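Local coordinates for tyrosine-protein phosphatase non-receptor type 18 (Homo sapiens, PDB 2OC3) that removes phosphate from phosphotyrosine in proteins, including autophosphorylated tyrosine kinases, by means of the classical tyrosine phosphatase catalytic domain that makes up this chain, at residues A[77-82]-A[123-128]; A[103-108]-A[227-232]; A[119-124]-A[159-164]. All coordinates share one frame; numbering follows the deposited sequence.

Contact 1: residues A[77-82]-A[123-128]; sequences VILSLL and VWEFGV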
loop_
_atom_site.group_PDB
_atom_site.type_symbol
_atom_site.label_atom_id
_atom_site.label_comp_id
_atom_site.label_asym_id
_atom_site.label_seq_id
_atom_site.Cartn_x
_atom_site.Cartn_y
_atom_site.Cartn_z
ATOM N N VAL A 77 -0.623 8.823 -9.160
ATOM C CA VAL A 77 -1.873 8.339 -9.744
ATOM C C VAL A 77 -2.634 9.538 -10.272
ATOM O O VAL A 77 -2.975 10.435 -9.527
ATOM C CB VAL A 77 -2.705 7.624 -8.649
ATOM C CG1 VAL A 77 -4.097 7.285 -9.216
ATOM C CG2 VAL A 77 -2.019 6.376 -8.175
ATOM N N ILE A 78 -2.933 9.541 -11.565
ATOM C CA ILE A 78 -3.694 10.601 -12.199
ATOM C C ILE A 78 -5.112 10.090 -12.389
ATOM O O ILE A 78 -5.343 9.125 -13.117
ATOM C CB ILE A 78 -3.097 10.980 -13.577
ATOM C CG1 ILE A 78 -1.626 11.313 -13.455
ATOM C CG2 ILE A 78 -3.866 12.153 -14.192
ATOM C CD1 ILE A 78 -1.392 12.622 -12.879
ATOM N N LEU A 79 -6.044 10.695 -11.689
ATOM C CA LEU A 79 -7.457 10.288 -11.793
ATOM C C LEU A 79 -8.089 10.963 -13.018
ATOM O O LEU A 79 -7.842 12.158 -13.302
ATOM C CB LEU A 79 -8.220 10.660 -10.525
ATOM C CG LEU A 79 -7.700 9.961 -9.246
ATOM C CD1 LEU A 79 -8.428 10.475 -7.993
ATOM C CD2 LEU A 79 -7.772 8.419 -9.379
ATOM N N SER A 80 -8.923 10.227 -13.728
ATOM C CA SER A 80 -9.684 10.751 -14.822
ATOM C C SER A 80 -11.165 10.466 -14.634
ATOM O O SER A 80 -12.000 11.053 -15.321
ATOM C CB SER A 80 -9.217 10.162 -16.140
ATOM O OG SER A 80 -9.520 8.787 -16.292
ATOM N N LEU A 81 -11.526 9.560 -13.719
ATOM C CA LEU A 81 -12.917 9.229 -13.560
ATOM C C LEU A 81 -13.662 10.462 -13.050
ATOM O O LEU A 81 -13.250 11.150 -12.096
ATOM C CB LEU A 81 -13.058 8.008 -12.622
ATOM C CG LEU A 81 -14.468 7.435 -12.438
ATOM C CD1 LEU A 81 -14.922 6.738 -13.731
ATOM C CD2 LEU A 81 -14.561 6.479 -11.256
ATOM N N LEU A 82 -14.765 10.771 -13.721
ATOM C CA LEU A 82 -15.582 11.940 -13.416
ATOM C C LEU A 82 -14.906 13.243 -13.787
ATOM O O LEU A 82 -15.317 14.268 -13.316
ATOM C CB LEU A 82 -16.057 11.951 -11.944
ATOM C CG LEU A 82 -16.966 10.778 -11.485
ATOM C CD1 LEU A 82 -17.244 10.823 -9.989
ATOM C CD2 LEU A 82 -18.268 10.774 -12.260
ATOM N N VAL A 123 -10.136 3.385 -6.714
ATOM C CA VAL A 123 -10.437 1.960 -6.699
ATOM C C VAL A 123 -11.241 1.586 -7.966
ATOM O O VAL A 123 -10.965 0.582 -8.627
ATOM C CB VAL A 123 -11.199 1.618 -5.413
ATOM C CG1 VAL A 123 -11.802 0.210 -5.505
ATOM C CG2 VAL A 123 -10.280 1.781 -4.209
ATOM N N TRP A 124 -12.229 2.405 -8.310
ATOM C CA TRP A 124 -13.087 2.073 -9.466
ATOM C C TRP A 124 -12.325 2.189 -10.794
ATOM O O TRP A 124 -12.335 1.319 -11.662
ATOM C CB TRP A 124 -14.276 3.019 -9.469
ATOM C CG TRP A 124 -15.381 2.563 -10.393
ATOM C CD1 TRP A 124 -15.521 2.869 -11.720
ATOM C CD2 TRP A 124 -16.434 1.642 -10.077
ATOM N NE1 TRP A 124 -16.602 2.216 -12.244
ATOM C CE2 TRP A 124 -17.209 1.491 -11.256
ATOM C CE3 TRP A 124 -16.825 0.972 -8.922
ATOM C CZ2 TRP A 124 -18.312 0.651 -11.311
ATOM C CZ3 TRP A 124 -17.950 0.157 -8.988
ATOM C CH2 TRP A 124 -18.666 0.010 -10.176
ATOM N N GLU A 125 -11.660 3.318 -10.965
ATOM C CA GLU A 125 -11.011 3.611 -12.260
ATOM C C GLU A 125 -10.003 2.537 -12.654
ATOM O O GLU A 125 -9.939 2.137 -13.834
ATOM C CB GLU A 125 -10.310 4.977 -12.227
ATOM C CG GLU A 125 -9.544 5.277 -13.528
ATOM C CD GLU A 125 -9.137 6.735 -13.691
ATOM O OE1 GLU A 125 -9.465 7.584 -12.831
ATOM O OE2 GLU A 125 -8.486 6.991 -14.743
ATOM N N PHE A 126 -9.211 2.063 -11.693
ATOM C CA PHE A 126 -8.170 1.088 -11.967
ATOM C C PHE A 126 -8.605 -0.369 -11.765
ATOM O O PHE A 126 -7.785 -1.270 -11.925
ATOM C CB PHE A 126 -6.880 1.492 -11.204
ATOM C CG PHE A 126 -6.416 2.865 -11.602
ATOM C CD1 PHE A 126 -5.831 3.051 -12.832
ATOM C CD2 PHE A 126 -6.646 3.961 -10.828
ATOM C CE1 PHE A 126 -5.448 4.315 -13.244
ATOM C CE2 PHE A 126 -6.252 5.209 -11.233
ATOM C CZ PHE A 126 -5.669 5.375 -12.451
ATOM N N GLY A 127 -9.898 -0.584 -11.492
ATOM C CA GLY A 127 -10.418 -1.954 -11.418
ATOM C C GLY A 127 -9.904 -2.784 -10.287
ATOM O O GLY A 127 -9.820 -4.020 -10.369
ATOM N N VAL A 128 -9.521 -2.095 -9.223
ATOM C CA VAL A 128 -9.029 -2.759 -8.010
ATOM C C VAL A 128 -10.015 -3.790 -7.477
ATOM O O VAL A 128 -11.231 -3.535 -7.431
ATOM C CB VAL A 128 -8.771 -1.685 -6.939
ATOM C CG1 VAL A 128 -8.468 -2.312 -5.551
ATOM C CG2 VAL A 128 -7.617 -0.774 -7.384
#
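Glu125, in the last turn of helix 116-125, meets Ser80 and Leu81 with its carboxylate. Its CB lies beside Leu81 CB, 4.1 Å off. CG stands anti to the backbone N (chi1 176°) and rests over the centre of one face of the Phe126 ring. The chain runs on extended to the carboxylate, where Glu125 OE1 accepts two backbone N-H groups. Ser80 N bonds to Glu125 OE1 at 2.8 Å, nearly straight and on the syn lone pair. Leu81 N comes to Glu125 OE1 at 3.0 Å, from well above the carboxylate plane. Glu125 OE2 takes the hydroxyl of Ser80, with OG 2.6 Å away, also out of that plane. Three bonds thus fix both the position and the rotation of the carboxylate. An alanine here would probably leave these two N-H groups and the Ser80 hydroxyl without their acceptor and take away the CG that lies over the Phe126 ring. On one side of the glutamate, Leu81 CD2 packs on Trp124 CD1 at 3.8 Å. On the other, Phe126 slides past Val77, with CE2 3.6 Å from Val77 CG1, while Ile78 O and Leu79 CD2 meet the ring at its edge. A Schellman motif with Gly127 at C-prime ends the helix just beyond. The segment 77-82, a short strand end running into loop, therefore lies against the C-terminal turn of helix 116-125; Val77 and Phe126 also touch Ile106 of strand 103-108, and Leu81 reaches Phe184 of strand 175-184.

Contact 2: residues A[103-108]-A[227-232]; sequences LAYIAT and EPLCVH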
loop_
_atom_site.group_PDB
_atom_site.type_symbol
_atom_site.label_atom_id
_atom_site.label_comp_id
_atom_site.label_asym_id
_atom_site.label_seq_id
_atom_site.Cartn_x
_atom_site.Cartn_y
_atom_site.Cartn_z
ATOM N N LEU A 103 2.272 -1.986 -13.593
ATOM C CA LEU A 103 1.849 -1.207 -12.419
ATOM C C LEU A 103 1.027 -2.080 -11.458
ATOM O O LEU A 103 -0.197 -2.147 -11.550
ATOM C CB LEU A 103 1.061 0.005 -12.875
ATOM C CG LEU A 103 1.789 0.931 -13.852
ATOM C CD1 LEU A 103 0.836 2.038 -14.325
ATOM C CD2 LEU A 103 3.043 1.488 -13.220
ATOM N N ALA A 104 1.729 -2.730 -10.550
ATOM C CA ALA A 104 1.202 -3.817 -9.761
ATOM C C ALA A 104 0.601 -3.374 -8.431
ATOM O O ALA A 104 -0.242 -4.096 -7.864
ATOM C CB ALA A 104 2.286 -4.861 -9.523
ATOM N N TYR A 105 1.011 -2.211 -7.938
ATOM C CA TYR A 105 0.492 -1.657 -6.685
ATOM C C TYR A 105 0.131 -0.222 -6.864
ATOM O O TYR A 105 0.803 0.547 -7.562
ATOM C CB TYR A 105 1.540 -1.737 -5.581
ATOM C CG TYR A 105 2.236 -3.072 -5.508
ATOM C CD1 TYR A 105 1.640 -4.147 -4.870
ATOM C CD2 TYR A 105 3.454 -3.275 -6.147
ATOM C CE1 TYR A 105 2.246 -5.388 -4.866
ATOM C CE2 TYR A 105 4.089 -4.513 -6.133
ATOM C CZ TYR A 105 3.477 -5.582 -5.511
ATOM O OH TYR A 105 4.128 -6.823 -5.560
ATOM N N ILE A 106 -0.891 0.195 -6.113
ATOM C CA ILE A 106 -1.141 1.620 -5.875
ATOM C C ILE A 106 -0.950 1.814 -4.396
ATOM O O ILE A 106 -1.672 1.160 -3.623
ATOM C CB ILE A 106 -2.554 2.055 -6.241
ATOM C CG1 ILE A 106 -2.713 1.954 -7.747
ATOM C CG2 ILE A 106 -2.766 3.538 -5.735
ATOM C CD1 ILE A 106 -4.086 2.207 -8.283
ATOM N N ALA A 107 0.030 2.616 -3.999
ATOM C CA ALA A 107 0.344 2.951 -2.590
ATOM C C ALA A 107 -0.252 4.314 -2.326
ATOM O O ALA A 107 0.095 5.290 -2.971
ATOM C CB ALA A 107 1.857 2.986 -2.388
ATOM N N THR A 108 -1.183 4.404 -1.397
ATOM C CA THR A 108 -1.879 5.657 -1.162
ATOM C C THR A 108 -2.067 5.892 0.340
ATOM O O THR A 108 -1.762 5.014 1.160
ATOM C CB THR A 108 -3.218 5.689 -1.977
ATOM O OG1 THR A 108 -3.849 6.999 -1.980
ATOM C CG2 THR A 108 -4.256 4.674 -1.454
ATOM N N GLU A 227 -4.855 -5.953 -12.738
ATOM C CA GLU A 227 -5.317 -4.825 -11.915
ATOM C C GLU A 227 -4.442 -4.691 -10.663
ATOM O O GLU A 227 -4.054 -5.684 -10.069
ATOM C CB GLU A 227 -6.800 -4.958 -11.530
ATOM C CG GLU A 227 -7.749 -5.057 -12.733
ATOM C CD GLU A 227 -7.979 -6.493 -13.244
ATOM O OE1 GLU A 227 -7.382 -7.472 -12.728
ATOM O OE2 GLU A 227 -8.779 -6.628 -14.197
ATOM N N PRO A 228 -4.125 -3.460 -10.292
ATOM C CA PRO A 228 -3.220 -3.256 -9.172
ATOM C C PRO A 228 -3.909 -3.561 -7.824
ATOM O O PRO A 228 -5.122 -3.430 -7.705
ATOM C CB PRO A 228 -2.887 -1.772 -9.284
ATOM C CG PRO A 228 -4.078 -1.167 -9.850
ATOM C CD PRO A 228 -4.543 -2.182 -10.878
ATOM N N LEU A 229 -3.111 -4.020 -6.884
ATOM C CA LEU A 229 -3.517 -4.073 -5.483
ATOM C C LEU A 229 -3.498 -2.647 -4.973
ATOM O O LEU A 229 -2.565 -1.897 -5.265
ATOM C CB LEU A 229 -2.565 -4.922 -4.658
ATOM C CG LEU A 229 -2.454 -6.416 -4.956
ATOM C CD1 LEU A 229 -1.357 -7.033 -4.138
ATOM C CD2 LEU A 229 -3.748 -7.110 -4.623
ATOM N N CYS A 230 -4.477 -2.273 -4.171
ATOM C CA CYS A 230 -4.519 -0.950 -3.519
ATOM C C CYS A 230 -4.046 -1.145 -2.081
ATOM O O CYS A 230 -4.670 -1.875 -1.317
ATOM C CB CYS A 230 -5.917 -0.401 -3.538
ATOM S SG CYS A 230 -5.989 1.244 -2.736
ATOM N N VAL A 231 -2.923 -0.538 -1.726
ATOM C CA VAL A 231 -2.275 -0.740 -0.420
ATOM C C VAL A 231 -2.183 0.603 0.267
ATOM O O VAL A 231 -1.733 1.579 -0.339
ATOM C CB VAL A 231 -0.887 -1.395 -0.554
ATOM C CG1 VAL A 231 -0.328 -1.757 0.830
ATOM C CG2 VAL A 231 -0.924 -2.671 -1.483
ATOM N N HIS A 232 -2.576 0.680 1.522
ATOM C CA HIS A 232 -2.483 1.944 2.230
ATOM C C HIS A 232 -2.319 1.734 3.715
ATOM O O HIS A 232 -2.631 0.679 4.226
ATOM C CB HIS A 232 -3.685 2.860 1.978
ATOM C CG HIS A 232 -4.929 2.464 2.717
ATOM N ND1 HIS A 232 -5.258 2.951 3.977
ATOM C CD2 HIS A 232 -5.963 1.676 2.338
ATOM C CE1 HIS A 232 -6.426 2.443 4.339
ATOM N NE2 HIS A 232 -6.892 1.685 3.351
#
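Strands 103-108 and 229-232 run parallel, with Tyr105 beside Leu229, Ile106 beside Cys230 and Ala107 beside Val231. Four backbone hydrogen bonds join them. Leu229 N gives to Ala104 O, Ile106 N to Leu229 O at 2.8 Å, Val231 N to Ile106 O at 2.8 Å, and Thr108 N to Val231 O. The first is the most bent, with an N-H...O angle of 154°. Its acceptor, Ala104 O, belongs to a classic beta bulge, where Ala104 and Tyr105 both face Ile96 of strand 93-97. CA-H...O contacts accompany the bonds, among them Ala107 CA to Val231 O at 3.4 Å.

Apolar contacts divide between the two faces of the sheet. On one, Tyr105 and Leu229 lie side by side and point the same way, Tyr105 CE1 to Leu229 CD1 4.0 Å; Ala107 and Val231 share this face, which helix 238-254 covers. On the other, Ile106 CD1 meets Pro228 CG at 3.7 Å, the two side chains again running alongside. Farther on, Thr108 CG2, between its backbone N and carbonyl carbon, reaches His232 CB at 3.9 Å and Cys230 SG at 4.1 Å.

The polar tips find partners outside the two strands: Tyr105 OH bonds to Asp247, Thr108 OG1 to Asn92 O, and His232 NE2 to Tyr148 OH. Thr108 O is buried without a hydrogen-bond partner in the model. The pairing fixes one edge of strand 229-232, while strand 130-133 bonds the other. Main-chain bonds in a largely apolar setting thus set the register of a strand that leads straight into Cys233, the predicted phosphocysteine nucleophile.

Contact 3: residues A[119-124]-A[159-164]; sequences FWRLVW and GLFCIT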
loop_
_atom_site.group_PDB
_atom_site.type_symbol
_atom_site.label_atom_id
_atom_site.label_comp_id
_atom_site.label_asym_id
_atom_site.label_seq_id
_atom_site.Cartn_x
_atom_site.Cartn_y
_atom_site.Cartn_z
ATOM N N PHE A 119 -10.713 8.405 -3.137
ATOM C CA PHE A 119 -10.296 7.040 -2.877
ATOM C C PHE A 119 -11.128 6.032 -3.679
ATOM O O PHE A 119 -10.590 5.144 -4.326
ATOM C CB PHE A 119 -10.378 6.746 -1.375
ATOM C CG PHE A 119 -9.978 5.382 -1.006
ATOM C CD1 PHE A 119 -8.644 5.097 -0.740
ATOM C CD2 PHE A 119 -10.918 4.385 -0.846
ATOM C CE1 PHE A 119 -8.261 3.816 -0.338
ATOM C CE2 PHE A 119 -10.541 3.111 -0.484
ATOM C CZ PHE A 119 -9.210 2.827 -0.245
ATOM N N TRP A 120 -12.447 6.207 -3.672
ATOM C CA TRP A 120 -13.297 5.283 -4.478
ATOM C C TRP A 120 -13.146 5.500 -5.979
ATOM O O TRP A 120 -13.180 4.555 -6.740
ATOM C CB TRP A 120 -14.752 5.316 -4.014
ATOM C CG TRP A 120 -14.924 4.590 -2.706
ATOM C CD1 TRP A 120 -15.229 5.133 -1.493
ATOM C CD2 TRP A 120 -14.740 3.188 -2.490
ATOM N NE1 TRP A 120 -15.232 4.152 -0.538
ATOM C CE2 TRP A 120 -14.968 2.948 -1.112
ATOM C CE3 TRP A 120 -14.432 2.111 -3.310
ATOM C CZ2 TRP A 120 -14.875 1.660 -0.549
ATOM C CZ3 TRP A 120 -14.372 0.831 -2.744
ATOM C CH2 TRP A 120 -14.570 0.643 -1.376
ATOM N N ARG A 121 -12.920 6.741 -6.425
ATOM C CA ARG A 121 -12.598 6.949 -7.846
ATOM C C ARG A 121 -11.349 6.159 -8.265
ATOM O O ARG A 121 -11.281 5.560 -9.353
ATOM C CB ARG A 121 -12.364 8.438 -8.129
ATOM C CG ARG A 121 -13.616 9.317 -8.112
ATOM C CD ARG A 121 -13.260 10.837 -8.051
ATOM N NE ARG A 121 -12.607 11.259 -9.262
ATOM C CZ ARG A 121 -11.675 12.216 -9.373
ATOM N NH1 ARG A 121 -11.217 12.920 -8.339
ATOM N NH2 ARG A 121 -11.241 12.474 -10.579
ATOM N N LEU A 122 -10.346 6.160 -7.379
ATOM C CA LEU A 122 -9.105 5.411 -7.605
ATOM C C LEU A 122 -9.432 3.923 -7.722
ATOM O O LEU A 122 -9.069 3.282 -8.714
ATOM C CB LEU A 122 -8.089 5.681 -6.476
ATOM C CG LEU A 122 -6.742 4.964 -6.488
ATOM C CD1 LEU A 122 -5.773 5.710 -5.561
ATOM C CD2 LEU A 122 -6.841 3.530 -6.008
ATOM N N VAL A 123 -10.136 3.385 -6.714
ATOM C CA VAL A 123 -10.437 1.960 -6.699
ATOM C C VAL A 123 -11.241 1.586 -7.966
ATOM O O VAL A 123 -10.965 0.582 -8.627
ATOM C CB VAL A 123 -11.199 1.618 -5.413
ATOM C CG1 VAL A 123 -11.802 0.210 -5.505
ATOM C CG2 VAL A 123 -10.280 1.781 -4.209
ATOM N N TRP A 124 -12.229 2.405 -8.310
ATOM C CA TRP A 124 -13.087 2.073 -9.466
ATOM C C TRP A 124 -12.325 2.189 -10.794
ATOM O O TRP A 124 -12.335 1.319 -11.662
ATOM C CB TRP A 124 -14.276 3.019 -9.469
ATOM C CG TRP A 124 -15.381 2.563 -10.393
ATOM C CD1 TRP A 124 -15.521 2.869 -11.720
ATOM C CD2 TRP A 124 -16.434 1.642 -10.077
ATOM N NE1 TRP A 124 -16.602 2.216 -12.244
ATOM C CE2 TRP A 124 -17.209 1.491 -11.256
ATOM C CE3 TRP A 124 -16.825 0.972 -8.922
ATOM C CZ2 TRP A 124 -18.312 0.651 -11.311
ATOM C CZ3 TRP A 124 -17.950 0.157 -8.988
ATOM C CH2 TRP A 124 -18.666 0.010 -10.176
ATOM N N GLY A 159 -20.502 10.430 -2.251
ATOM C CA GLY A 159 -20.766 10.941 -3.566
ATOM C C GLY A 159 -21.651 9.957 -4.311
ATOM O O GLY A 159 -22.650 9.456 -3.775
ATOM N N LEU A 160 -21.224 9.646 -5.525
ATOM C CA LEU A 160 -21.937 8.750 -6.400
ATOM C C LEU A 160 -21.687 7.235 -6.133
ATOM O O LEU A 160 -22.223 6.408 -6.864
ATOM C CB LEU A 160 -21.556 9.076 -7.845
ATOM C CG LEU A 160 -21.957 10.454 -8.393
ATOM C CD1 LEU A 160 -21.398 10.599 -9.812
ATOM C CD2 LEU A 160 -23.477 10.620 -8.381
ATOM N N PHE A 161 -20.921 6.901 -5.097
ATOM C CA PHE A 161 -20.631 5.507 -4.706
ATOM C C PHE A 161 -21.480 5.071 -3.529
ATOM O O PHE A 161 -21.584 5.794 -2.561
ATOM C CB PHE A 161 -19.156 5.348 -4.340
ATOM C CG PHE A 161 -18.233 5.541 -5.475
ATOM C CD1 PHE A 161 -17.865 4.489 -6.284
ATOM C CD2 PHE A 161 -17.744 6.795 -5.768
ATOM C CE1 PHE A 161 -17.023 4.711 -7.375
ATOM C CE2 PHE A 161 -16.859 6.993 -6.838
ATOM C CZ PHE A 161 -16.530 5.951 -7.636
ATOM N N CYS A 162 -22.047 3.866 -3.602
ATOM C CA CYS A 162 -22.777 3.261 -2.525
ATOM C C CYS A 162 -22.024 1.991 -2.164
ATOM O O CYS A 162 -21.874 1.098 -3.020
ATOM C CB CYS A 162 -24.213 2.969 -2.957
ATOM S SG CYS A 162 -25.147 2.165 -1.642
ATOM N N ILE A 163 -21.505 1.955 -0.942
ATOM C CA ILE A 163 -20.752 0.824 -0.440
ATOM C C ILE A 163 -21.629 0.023 0.519
ATOM O O ILE A 163 -22.205 0.592 1.443
ATOM C CB ILE A 163 -19.466 1.282 0.323
ATOM C CG1 ILE A 163 -18.785 2.455 -0.407
ATOM C CG2 ILE A 163 -18.517 0.081 0.577
ATOM C CD1 ILE A 163 -18.278 2.106 -1.774
ATOM N N THR A 164 -21.741 -1.282 0.263
ATOM C CA THR A 164 -22.517 -2.198 1.099
ATOM C C THR A 164 -21.640 -3.304 1.645
ATOM O O THR A 164 -20.813 -3.840 0.941
ATOM C CB THR A 164 -23.650 -2.814 0.273
ATOM O OG1 THR A 164 -24.493 -1.766 -0.228
ATOM C CG2 THR A 164 -24.488 -3.749 1.092
#
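The Trp120 indole is covered on one face by Ile163 CD1, which sits over its centre, 3.6 Å from the centroid of the six-membered ring; Phe119 CD2 lies over the opposite face, toward the rim. Trp120 and Ile163 reach toward each other tip to tip, and the nearest atoms are Trp120 CE2 and Ile163 CD1 at 3.5 Å. The Phe161 ring in turn takes Trp120 CB over its centre, a CH-pi contact of 3.7 Å to the centroid and only 8° off the normal. At the Phe161 edge stands Trp124 CB, 3.8 Å from Phe161 CE1. The Phe161 edge is also turned toward the face of the Trp124 five-membered ring in an offset edge-to-face pair, planes 63° apart. Phe161 CZ comes within 3.7 Å of Trp120 O. The Arg121 side chain crosses that of Phe161 at about a right angle, its CG 4.2 Å from Phe161 CE2, while its guanidinium leads away to a salt bridge with Asp118.

No hydrogen bond crosses the contact. Phe184 stacks on Phe161, and Val182 touches both Trp120 and Ile163. Trp120, Trp124 and Phe161 form an aromatic cluster that packs helix 116-125 across strand 161-170, the axes of segments 119-124 and 161-164 at 81°: helix-on-sheet packing in the mixed alpha/beta fold of the tyrosine phosphatase domain, away from its annotated sites.

Contacts 1 and 3 share helix 116-125, whose Leu122 also packs on contact 2. Their centres are about 10 Å apart, both include Val123 and Trp124, and Arg121 NH2 reaches Leu81 O at 2.8 Å, a probable hydrogen bond between them. Contact 2 lies about 11 Å from contact 1 and 16 Å from contact 3, centre to centre. It meets contact 1 where Val128 CG1 packs on Cys230 CB at 3.8 Å, and contact 3 where Leu122 CD1 lies 3.7 Å from Ile106 CG2. Strand 229-232 of contact 2 runs straight into the probable catalytic loop at Cys233; in contact 1, the Val77 side chain is about 11 Å from Gly236, which binds substrate by similarity.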